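Long-range contacts in membrane lipoprotein family protein (Aeropyrum pernix, PDB 4PEV), which binds adenosine and probably serves as the solute-binding protein of a nucleoside ABC transporter: residues V55-D60 and V86-Q91; F157-V162 and W199-G204; G280-Q285 and G297-D302. All blocks are in the same frame, centred on the assembly; numbering follows the deposited sequence.

Contact 1. Residues V55-D60 and V86-Q91; sequences VLVLFD and VDVVFQ. With ADN (adenosine), chain F.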
loop_
_atom_site.group_PDB
_atom_site.type_symbol
_atom_site.label_atom_id
_atom_site.label_comp_id
_atom_site.label_asym_id
_atom_site.label_seq_id
_atom_site.Cartn_x
_atom_site.Cartn_y
_atom_site.Cartn_z
ATOM N N VAL C 55 -21.531 3.533 -12.268
ATOM C CA VAL C 55 -20.198 3.951 -11.846
ATOM C C VAL C 55 -19.162 3.364 -12.786
ATOM O O VAL C 55 -19.288 2.223 -13.241
ATOM C CB VAL C 55 -19.879 3.515 -10.401
ATOM C CG1 VAL C 55 -18.484 3.958 -9.987
ATOM C CG2 VAL C 55 -20.879 4.091 -9.414
ATOM N N LEU C 56 -18.146 4.170 -13.086
ATOM C CA LEU C 56 -17.007 3.733 -13.867
ATOM C C LEU C 56 -15.811 3.733 -12.945
ATOM O O LEU C 56 -15.520 4.741 -12.295
ATOM C CB LEU C 56 -16.746 4.679 -15.037
ATOM C CG LEU C 56 -15.584 4.288 -15.959
ATOM C CD1 LEU C 56 -15.840 2.973 -16.693
ATOM C CD2 LEU C 56 -15.324 5.404 -16.947
ATOM N N VAL C 57 -15.136 2.591 -12.876
ATOM C CA VAL C 57 -13.893 2.473 -12.139
ATOM C C VAL C 57 -12.797 2.359 -13.158
ATOM O O VAL C 57 -12.791 1.451 -14.002
ATOM C CB VAL C 57 -13.852 1.249 -11.230
ATOM C CG1 VAL C 57 -12.493 1.174 -10.525
ATOM C CG2 VAL C 57 -14.988 1.309 -10.215
ATOM N N LEU C 58 -11.864 3.288 -13.063
ATOM C CA LEU C 58 -10.943 3.561 -14.127
ATOM C C LEU C 58 -9.560 3.382 -13.523
ATOM O O LEU C 58 -9.103 4.201 -12.730
ATOM C CB LEU C 58 -11.216 4.980 -14.635
ATOM C CG LEU C 58 -10.841 5.471 -16.038
ATOM C CD1 LEU C 58 -10.809 4.381 -17.099
ATOM C CD2 LEU C 58 -11.781 6.587 -16.454
ATOM N N PHE C 59 -8.929 2.262 -13.853
ATOM C CA PHE C 59 -7.631 1.939 -13.323
ATOM C C PHE C 59 -6.531 2.716 -14.012
ATOM O O PHE C 59 -6.684 3.284 -15.096
ATOM C CB PHE C 59 -7.349 0.432 -13.411
ATOM C CG PHE C 59 -8.279 -0.410 -12.570
ATOM C CD1 PHE C 59 -8.269 -0.307 -11.175
ATOM C CD2 PHE C 59 -9.174 -1.294 -13.170
ATOM C CE1 PHE C 59 -9.141 -1.075 -10.396
ATOM C CE2 PHE C 59 -10.035 -2.070 -12.404
ATOM C CZ PHE C 59 -10.022 -1.961 -11.015
ATOM N N ASP C 60 -5.399 2.720 -13.336
ATOM C CA ASP C 60 -4.247 3.482 -13.730
ATOM C C ASP C 60 -3.494 2.659 -14.743
ATOM O O ASP C 60 -3.539 2.914 -15.930
ATOM C CB ASP C 60 -3.364 3.713 -12.487
ATOM C CG ASP C 60 -2.814 5.064 -12.433
ATOM O OD1 ASP C 60 -3.114 5.824 -13.370
ATOM O OD2 ASP C 60 -2.110 5.378 -11.459
ATOM N N VAL C 86 -25.819 -0.671 -7.380
ATOM C CA VAL C 86 -25.309 0.129 -8.502
ATOM C C VAL C 86 -24.683 -0.746 -9.603
ATOM O O VAL C 86 -24.316 -1.899 -9.351
ATOM C CB VAL C 86 -24.299 1.221 -8.031
ATOM C CG1 VAL C 86 -24.626 1.708 -6.631
ATOM C CG2 VAL C 86 -22.870 0.737 -8.053
ATOM N N ASP C 87 -24.578 -0.193 -10.820
ATOM C CA ASP C 87 -23.866 -0.842 -11.937
ATOM C C ASP C 87 -22.446 -0.341 -11.957
ATOM O O ASP C 87 -22.217 0.861 -12.011
ATOM C CB ASP C 87 -24.483 -0.523 -13.301
ATOM C CG ASP C 87 -25.983 -0.756 -13.338
ATOM O OD1 ASP C 87 -26.499 -1.604 -12.558
ATOM O OD2 ASP C 87 -26.652 -0.075 -14.156
ATOM N N VAL C 88 -21.492 -1.261 -11.910
ATOM C CA VAL C 88 -20.092 -0.910 -12.039
ATOM C C VAL C 88 -19.546 -1.402 -13.388
ATOM O O VAL C 88 -19.846 -2.506 -13.823
ATOM C CB VAL C 88 -19.288 -1.469 -10.858
ATOM C CG1 VAL C 88 -17.799 -1.229 -11.045
ATOM C CG2 VAL C 88 -19.747 -0.817 -9.566
ATOM N N VAL C 89 -18.787 -0.542 -14.062
ATOM C CA VAL C 89 -17.986 -0.912 -15.222
ATOM C C VAL C 89 -16.535 -0.645 -14.854
ATOM O O VAL C 89 -16.226 0.418 -14.330
ATOM C CB VAL C 89 -18.338 -0.041 -16.439
ATOM C CG1 VAL C 89 -17.372 -0.300 -17.593
ATOM C CG2 VAL C 89 -19.774 -0.277 -16.866
ATOM N N PHE C 90 -15.649 -1.606 -15.107
ATOM C CA PHE C 90 -14.209 -1.402 -14.908
ATOM C C PHE C 90 -13.597 -1.081 -16.247
ATOM O O PHE C 90 -14.175 -1.371 -17.285
ATOM C CB PHE C 90 -13.548 -2.636 -14.322
ATOM C CG PHE C 90 -14.092 -3.023 -12.987
ATOM C CD1 PHE C 90 -13.672 -2.372 -11.842
ATOM C CD2 PHE C 90 -15.041 -4.028 -12.874
ATOM C CE1 PHE C 90 -14.168 -2.722 -10.609
ATOM C CE2 PHE C 90 -15.544 -4.387 -11.639
ATOM C CZ PHE C 90 -15.103 -3.741 -10.504
ATOM N N GLN C 91 -12.433 -0.455 -16.226
ATOM C CA GLN C 91 -11.759 -0.108 -17.465
ATOM C C GLN C 91 -10.281 0.175 -17.220
ATOM O O GLN C 91 -9.915 0.842 -16.244
ATOM C CB GLN C 91 -12.435 1.102 -18.092
ATOM C CG GLN C 91 -11.864 1.480 -19.442
ATOM C CD GLN C 91 -12.642 2.586 -20.104
ATOM O OE1 GLN C 91 -13.853 2.706 -19.928
ATOM N NE2 GLN C 91 -11.947 3.401 -20.878
HETATM O "O5'" ADN F . 1.525 -1.500 -3.864
HETATM C "C5'" ADN F . 2.098 -0.403 -3.127
HETATM C "C4'" ADN F . 1.540 0.983 -3.468
HETATM O "O4'" ADN F . 1.848 1.371 -4.809
HETATM C "C3'" ADN F . 0.029 1.169 -3.365
HETATM O "O3'" ADN F . -0.403 1.366 -2.015
HETATM C "C2'" ADN F . -0.205 2.377 -4.265
HETATM O "O2'" ADN F . 0.043 3.628 -3.609
HETATM C "C1'" ADN F . 0.810 2.176 -5.360
HETATM N N9 ADN F . 0.224 1.455 -6.506
HETATM C C8 ADN F . 0.022 0.121 -6.623
HETATM N N7 ADN F . -0.526 -0.191 -7.828
HETATM C C5 ADN F . -0.667 0.974 -8.496
HETATM C C6 ADN F . -1.178 1.404 -9.815
HETATM N N6 ADN F . -1.661 0.490 -10.676
HETATM N N1 ADN F . -1.157 2.726 -10.118
HETATM C C2 ADN F . -0.688 3.657 -9.260
HETATM N N3 ADN F . -0.212 3.343 -8.049
HETATM C C4 ADN F . -0.178 2.052 -7.618
#
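The rings of Phe59 and Phe90 lie almost parallel, their planes 5° apart, yet they do not stack: they meet rim to rim with centroids 5.9 Å apart. Phe59 CE2 and Phe90 CD1 make the touch. Beside the pair, the CG1 methyl of Val57 lies over one face of the Phe59 ring toward its rim, as CG1 of Val88 does on Phe90, while CB of Val57 packs 3.7 Å from CD1 of Phe90. Val57, Val88 and Phe90 share the face of the sheet covered by helix 69-84, whose Ala77 and Ala74 meet Val57 and Phe90, and Phe59 touches Asn70 of the same helix.

On the face turned to helix 99-108, Leu56 CD1 reaches CG1 of Val89 at 3.7 Å. Leu58 and Gln91 run side by side, the glutamine CG anti to its backbone N (chi1 -176°), which puts CG 3.9 Å from Leu58 CD1.

The backbones run parallel, and their bonds include Val57 N to Val89 O, 2.8 Å and nearly straight, and Phe59 N to Gln91 O, 3.0 Å; the bond from Gln91 N to Val57 O is weak. Directly after Phe59, Asp60 brings OD2 to 3.1 Å from adenosine N1, with Leu121 N as a hydrogen-bond partner. Strand 54-59, helix 69-84 and strand 87-91 form the classic beta-alpha-beta crossover of a periplasmic-binding-protein domain.

Contact 2. Residues F157-V162 and W199-G204; sequences FREQEV and WRFHIG
Glu159 and Arg200 form a buried salt bridge where the start of helix 159-181 packs on helix 196-214, close to the adenosine pocket. Arg200 NE meets Glu159 OE1 at 2.8 Å, nearly along the C-O axis of the carboxylate oxygen, but OE1 lies 25° out of the guanidinium plane and the two flat groups are turned 49° apart. The same N-H gives a second, weak bond to Phe157 O at 3.3 Å, so one donor is divided between a charged oxygen and a main-chain carbonyl. A water ties the site together: it accepts from Arg200 NH2 in the guanidinium plane and from Phe157 N, and also bonds Glu159 OE2. That oxygen also forms a salt bridge with Lys299, an adenosine-binding residue, which makes Glu159 a second-shell residue of the pocket, with Arg200 behind it, probably favouring the charged form of the carboxylate.

The passage between the two sheets is consistent with a hinge region of the two-domain periplasmic-binding-protein fold: strand 152-157 belongs to one sheet, and helix 159-181 carries the chain to strand 186-191 of the other. On the pocket side, the bend at chi2 of Glu159 (84°) turns the carboxylate aside, and CG sits over one face of the Phe201 ring in a CH-pi contact, 3.6 Å from its centroid. Phe201 in turn touches adenosine.

Away from the pocket, Gln160 lies across the aliphatic part of Arg200, its CD 3.7 Å from Arg200 CD, while its CA makes a CH...O contact with Arg200 O. Further along, the helices come close at Gly204, whose CA lies 3.8 Å from that of Gln160 and packs against Gln160 O; Ile203 CG2 adds a looser contact to Gln160 CG.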
loop_
_atom_site.group_PDB
_atom_site.type_symbol
_atom_site.label_atom_id
_atom_site.label_comp_id
_atom_site.label_asym_id
_atom_site.label_seq_id
_atom_site.Cartn_x
_atom_site.Cartn_y
_atom_site.Cartn_z
ATOM N N PHE C 157 -4.110 9.135 1.391
ATOM C CA PHE C 157 -3.710 8.428 2.602
ATOM C C PHE C 157 -2.440 9.038 3.161
ATOM O O PHE C 157 -1.692 9.708 2.451
ATOM C CB PHE C 157 -3.518 6.942 2.331
ATOM C CG PHE C 157 -4.781 6.229 1.930
ATOM C CD1 PHE C 157 -5.204 6.232 0.608
ATOM C CD2 PHE C 157 -5.530 5.547 2.864
ATOM C CE1 PHE C 157 -6.363 5.576 0.235
ATOM C CE2 PHE C 157 -6.691 4.886 2.500
ATOM C CZ PHE C 157 -7.108 4.899 1.184
ATOM N N ARG C 158 -2.216 8.821 4.447
ATOM C CA ARG C 158 -0.994 9.268 5.093
ATOM C C ARG C 158 -0.110 8.033 5.290
ATOM O O ARG C 158 -0.042 7.468 6.387
ATOM C CB ARG C 158 -1.331 9.968 6.416
ATOM C CG ARG C 158 -2.193 11.223 6.267
ATOM C CD ARG C 158 -2.339 11.974 7.593
ATOM N NE ARG C 158 -3.061 11.181 8.592
ATOM C CZ ARG C 158 -4.389 11.071 8.663
ATOM N NH1 ARG C 158 -5.178 11.730 7.810
ATOM N NH2 ARG C 158 -4.938 10.299 9.600
ATOM N N GLU C 159 0.552 7.625 4.205
ATOM C CA GLU C 159 1.296 6.365 4.144
ATOM C C GLU C 159 2.475 6.316 5.095
ATOM O O GLU C 159 2.902 5.241 5.498
ATOM C CB GLU C 159 1.822 6.108 2.731
ATOM C CG GLU C 159 0.778 5.663 1.726
ATOM C CD GLU C 159 0.012 6.804 1.078
ATOM O OE1 GLU C 159 0.283 7.986 1.370
ATOM O OE2 GLU C 159 -0.873 6.506 0.250
ATOM N N GLN C 160 3.017 7.473 5.444
ATOM C CA GLN C 160 4.080 7.538 6.438
ATOM C C GLN C 160 3.654 6.793 7.709
ATOM O O GLN C 160 4.454 6.083 8.346
ATOM C CB GLN C 160 4.427 8.993 6.785
ATOM C CG GLN C 160 4.720 9.900 5.588
ATOM C CD GLN C 160 3.591 10.879 5.267
ATOM O OE1 GLN C 160 2.411 10.520 5.232
ATOM N NE2 GLN C 160 3.956 12.127 5.030
ATOM N N GLU C 161 2.382 6.943 8.061
ATOM C CA GLU C 161 1.897 6.453 9.328
ATOM C C GLU C 161 2.048 4.937 9.388
ATOM O O GLU C 161 2.734 4.424 10.280
ATOM C CB GLU C 161 0.452 6.922 9.582
ATOM C CG GLU C 161 0.317 8.450 9.662
ATOM C CD GLU C 161 -1.052 8.957 10.126
ATOM O OE1 GLU C 161 -1.945 8.159 10.483
ATOM O OE2 GLU C 161 -1.238 10.192 10.133
ATOM N N VAL C 162 1.465 4.225 8.422
ATOM C CA VAL C 162 1.534 2.751 8.408
ATOM C C VAL C 162 2.939 2.182 8.061
ATOM O O VAL C 162 3.369 1.196 8.654
ATOM C CB VAL C 162 0.444 2.141 7.490
ATOM C CG1 VAL C 162 0.802 2.281 6.014
ATOM C CG2 VAL C 162 0.201 0.682 7.836
ATOM N N TRP C 199 6.718 8.180 -2.059
ATOM C CA TRP C 199 7.572 9.039 -1.250
ATOM C C TRP C 199 7.155 8.871 0.210
ATOM O O TRP C 199 7.992 8.684 1.089
ATOM C CB TRP C 199 7.447 10.503 -1.630
ATOM C CG TRP C 199 7.795 10.846 -3.035
ATOM C CD1 TRP C 199 8.419 10.056 -3.947
ATOM C CD2 TRP C 199 7.569 12.106 -3.680
ATOM N NE1 TRP C 199 8.579 10.734 -5.142
ATOM C CE2 TRP C 199 8.069 11.998 -5.002
ATOM C CE3 TRP C 199 6.983 13.320 -3.272
ATOM C CZ2 TRP C 199 7.992 13.056 -5.927
ATOM C CZ3 TRP C 199 6.904 14.372 -4.189
ATOM C CH2 TRP C 199 7.406 14.229 -5.505
ATOM N N ARG C 200 5.852 8.908 0.460
ATOM C CA ARG C 200 5.342 8.777 1.816
ATOM C C ARG C 200 5.646 7.414 2.436
ATOM O O ARG C 200 5.974 7.336 3.625
ATOM C CB ARG C 200 3.841 9.057 1.852
ATOM C CG ARG C 200 3.515 10.480 1.446
ATOM C CD ARG C 200 2.120 10.928 1.861
ATOM N NE ARG C 200 1.104 10.569 0.882
ATOM C CZ ARG C 200 1.002 11.120 -0.317
ATOM N NH1 ARG C 200 1.868 12.053 -0.703
ATOM N NH2 ARG C 200 0.031 10.731 -1.140
ATOM N N PHE C 201 5.535 6.350 1.635
ATOM C CA PHE C 201 5.922 5.010 2.088
ATOM C C PHE C 201 7.388 5.040 2.472
ATOM O O PHE C 201 7.736 4.691 3.591
ATOM C CB PHE C 201 5.701 3.924 1.008
ATOM C CG PHE C 201 4.283 3.401 0.930
ATOM C CD1 PHE C 201 3.787 2.547 1.900
ATOM C CD2 PHE C 201 3.444 3.750 -0.130
ATOM C CE1 PHE C 201 2.486 2.053 1.819
ATOM C CE2 PHE C 201 2.146 3.266 -0.208
ATOM C CZ PHE C 201 1.667 2.413 0.763
ATOM N N HIS C 202 8.233 5.469 1.534
ATOM C CA HIS C 202 9.675 5.469 1.740
ATOM C C HIS C 202 10.013 6.196 3.025
ATOM O O HIS C 202 10.604 5.616 3.932
ATOM C CB HIS C 202 10.410 6.109 0.566
ATOM C CG HIS C 202 11.896 5.959 0.638
ATOM N ND1 HIS C 202 12.739 6.488 -0.312
ATOM C CD2 HIS C 202 12.694 5.343 1.545
ATOM C CE1 HIS C 202 13.993 6.195 -0.002
ATOM N NE2 HIS C 202 13.993 5.508 1.123
ATOM N N ILE C 203 9.620 7.456 3.116
ATOM C CA ILE C 203 9.874 8.247 4.316
ATOM C C ILE C 203 9.419 7.542 5.587
ATOM O O ILE C 203 10.131 7.544 6.571
ATOM C CB ILE C 203 9.175 9.620 4.226
ATOM C CG1 ILE C 203 9.955 10.532 3.280
ATOM C CG2 ILE C 203 9.023 10.260 5.603
ATOM C CD1 ILE C 203 9.196 11.782 2.904
ATOM N N GLY C 204 8.230 6.966 5.578
ATOM C CA GLY C 204 7.701 6.332 6.779
ATOM C C GLY C 204 8.447 5.063 7.136
ATOM O O GLY C 204 8.626 4.749 8.308
HETATM O O HOH W 1 -2.084 8.547 -0.987
#

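Contact 3. Residues G280-Q285 and G297-D302; sequences GQDASQ and GLKRVD. With ADN (adenosine), chain F.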
loop_
_atom_site.group_PDB
_atom_site.type_symbol
_atom_site.label_atom_id
_atom_site.label_comp_id
_atom_site.label_asym_id
_atom_site.label_seq_id
_atom_site.Cartn_x
_atom_site.Cartn_y
_atom_site.Cartn_z
ATOM N N GLY C 280 3.520 -7.723 3.147
ATOM C CA GLY C 280 2.488 -7.370 2.178
ATOM C C GLY C 280 2.030 -5.936 2.289
ATOM O O GLY C 280 2.258 -5.282 3.303
ATOM N N GLN C 281 1.393 -5.438 1.238
ATOM C CA GLN C 281 0.854 -4.084 1.261
ATOM C C GLN C 281 -0.484 -4.007 0.538
ATOM O O GLN C 281 -0.696 -4.698 -0.462
ATOM C CB GLN C 281 1.855 -3.081 0.664
ATOM C CG GLN C 281 1.440 -1.611 0.699
ATOM C CD GLN C 281 1.024 -1.111 2.084
ATOM O OE1 GLN C 281 1.694 -1.365 3.100
ATOM N NE2 GLN C 281 -0.093 -0.383 2.127
ATOM N N ASP C 282 -1.364 -3.163 1.086
ATOM C CA ASP C 282 -2.670 -2.774 0.524
ATOM C C ASP C 282 -3.713 -3.726 1.051
ATOM O O ASP C 282 -4.496 -3.342 1.921
ATOM C CB ASP C 282 -2.671 -2.643 -1.014
ATOM C CG ASP C 282 -1.732 -1.538 -1.503
ATOM O OD1 ASP C 282 -1.741 -0.463 -0.848
ATOM O OD2 ASP C 282 -0.989 -1.729 -2.513
ATOM N N ALA C 283 -3.720 -4.957 0.563
ATOM C CA ALA C 283 -4.506 -6.004 1.211
ATOM C C ALA C 283 -3.584 -6.776 2.138
ATOM O O ALA C 283 -2.363 -6.559 2.132
ATOM C CB ALA C 283 -5.124 -6.941 0.191
ATOM N N SER C 284 -4.170 -7.640 2.962
ATOM C CA SER C 284 -3.401 -8.658 3.666
ATOM C C SER C 284 -3.084 -9.725 2.634
ATOM O O SER C 284 -4.005 -10.360 2.109
ATOM C CB SER C 284 -4.181 -9.288 4.835
ATOM O OG SER C 284 -3.995 -10.709 4.893
ATOM N N GLN C 285 -1.795 -9.931 2.380
ATOM C CA GLN C 285 -1.355 -10.858 1.346
ATOM C C GLN C 285 -0.681 -12.123 1.899
ATOM O O GLN C 285 -0.058 -12.867 1.144
ATOM C CB GLN C 285 -0.425 -10.126 0.379
ATOM C CG GLN C 285 -1.100 -8.964 -0.328
ATOM C CD GLN C 285 -0.127 -8.134 -1.136
ATOM O OE1 GLN C 285 0.737 -7.458 -0.589
ATOM N NE2 GLN C 285 -0.265 -8.178 -2.441
ATOM N N GLY C 297 1.023 -4.357 5.564
ATOM C CA GLY C 297 0.474 -3.011 5.729
ATOM C C GLY C 297 -0.862 -2.949 5.002
ATOM O O GLY C 297 -0.980 -3.446 3.885
ATOM N N LEU C 298 -1.878 -2.361 5.622
ATOM C CA LEU C 298 -3.198 -2.289 4.992
ATOM C C LEU C 298 -3.477 -0.893 4.549
ATOM O O LEU C 298 -3.149 0.050 5.244
ATOM C CB LEU C 298 -4.311 -2.687 5.953
ATOM C CG LEU C 298 -4.228 -4.095 6.507
ATOM C CD1 LEU C 298 -5.234 -4.231 7.636
ATOM C CD2 LEU C 298 -4.479 -5.118 5.411
ATOM N N LYS C 299 -4.105 -0.777 3.389
ATOM C CA LYS C 299 -4.573 0.496 2.874
ATOM C C LYS C 299 -5.990 0.253 2.407
ATOM O O LYS C 299 -6.212 -0.543 1.489
ATOM C CB LYS C 299 -3.685 0.954 1.727
ATOM C CG LYS C 299 -4.060 2.317 1.182
ATOM C CD LYS C 299 -2.844 3.186 0.834
ATOM C CE LYS C 299 -2.518 3.181 -0.644
ATOM N NZ LYS C 299 -1.426 4.142 -0.973
ATOM N N ARG C 300 -6.950 0.908 3.053
ATOM C CA ARG C 300 -8.361 0.623 2.812
ATOM C C ARG C 300 -8.922 1.387 1.620
ATOM O O ARG C 300 -9.860 2.179 1.747
ATOM C CB ARG C 300 -9.173 0.892 4.072
ATOM C CG ARG C 300 -8.697 0.112 5.294
ATOM C CD ARG C 300 -8.539 -1.381 5.006
ATOM N NE ARG C 300 -9.782 -1.958 4.506
ATOM C CZ ARG C 300 -10.755 -2.430 5.275
ATOM N NH1 ARG C 300 -10.637 -2.424 6.586
ATOM N NH2 ARG C 300 -11.851 -2.923 4.733
ATOM N N VAL C 301 -8.361 1.088 0.449
ATOM C CA VAL C 301 -8.830 1.640 -0.815
ATOM C C VAL C 301 -10.288 1.249 -1.093
ATOM O O VAL C 301 -11.043 1.995 -1.727
ATOM C CB VAL C 301 -7.942 1.149 -1.977
ATOM C CG1 VAL C 301 -8.482 1.613 -3.328
ATOM C CG2 VAL C 301 -6.521 1.646 -1.796
ATOM N N ASP C 302 -10.665 0.063 -0.624
ATOM C CA ASP C 302 -12.023 -0.446 -0.776
ATOM C C ASP C 302 -13.027 0.432 -0.067
ATOM O O ASP C 302 -14.123 0.651 -0.581
ATOM C CB ASP C 302 -12.120 -1.888 -0.278
ATOM C CG ASP C 302 -11.650 -2.061 1.158
ATOM O OD1 ASP C 302 -10.602 -1.492 1.561
ATOM O OD2 ASP C 302 -12.344 -2.796 1.887
HETATM O "O5'" ADN F . 1.525 -1.500 -3.864
HETATM C "C5'" ADN F . 2.098 -0.403 -3.127
HETATM C "C4'" ADN F . 1.540 0.983 -3.468
HETATM O "O4'" ADN F . 1.848 1.371 -4.809
HETATM C "C3'" ADN F . 0.029 1.169 -3.365
HETATM O "O3'" ADN F . -0.403 1.366 -2.015
HETATM C "C2'" ADN F . -0.205 2.377 -4.265
HETATM O "O2'" ADN F . 0.043 3.628 -3.609
HETATM C "C1'" ADN F . 0.810 2.176 -5.360
HETATM N N9 ADN F . 0.224 1.455 -6.506
HETATM C C8 ADN F . 0.022 0.121 -6.623
HETATM N N7 ADN F . -0.526 -0.191 -7.828
HETATM C C5 ADN F . -0.667 0.974 -8.496
HETATM C C6 ADN F . -1.178 1.404 -9.815
HETATM N N6 ADN F . -1.661 0.490 -10.676
HETATM N N1 ADN F . -1.157 2.726 -10.118
HETATM C C2 ADN F . -0.688 3.657 -9.260
HETATM N N3 ADN F . -0.212 3.343 -8.049
HETATM C C4 ADN F . -0.178 2.052 -7.618
#
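Strand residues Gly280 to Asp282 run parallel to Gly297 to Lys299, with axes 4.4 Å apart and 13° between their directions. Gly297 N donates to Gly280 O, Asp282 N to Gly297 O, and Lys299 N to Asp282 O at 3.0 Å. Asp282 has a positive phi (91°), and from it the chain turns out of the strand.

Its carboxylate grips the ribose with both oxygens: OD1 accepts from adenosine O3' at 2.5 Å and OD2 from O5' at 2.9 Å. Lys299 comes past from the neighbouring strand, its CB 3.5 Å from Asp282 OD1, and its chain bends at chi2 and chi3. NZ then donates to O2' at 3.1 Å and weakly to O3', and it forms a salt bridge with Asp142. On the other side of the strand, Leu298 CD2 rests on the main chain at Ser284 N, 3.5 Å away.

Beyond Lys299, Arg300 occupies the N-cap position of helix 301-313 and clasps Asp302 side-on. Helix 336-348 covers Leu298 and Ser284, helix 69-84 meets Asp282 and Arg300, and helix 196-214 brings Phe201 against Gln281 and Lys299.

Overall arrangement
The contacts follow one another in series along the chain. Contact 1 lies at one edge of the first sheet, contact 3 joins neighbouring strands of the second, and contact 2 sits beside the passage from one sheet to the other. Contacts 2 and 3, with centres about 13 Å apart, touch through the Glu159 to Lys299 salt bridge and through Phe201 packed on Gln281. Contact 1 stands apart, its centre about 27 Å from contact 2 and about 20 Å from contact 3, yet contacts 1 and 3 both reach adenosine, at the base and the ribose respectively. The nucleoside thus bridges the two domains, consistent with the ligand-bound, closed form of a solute-binding protein.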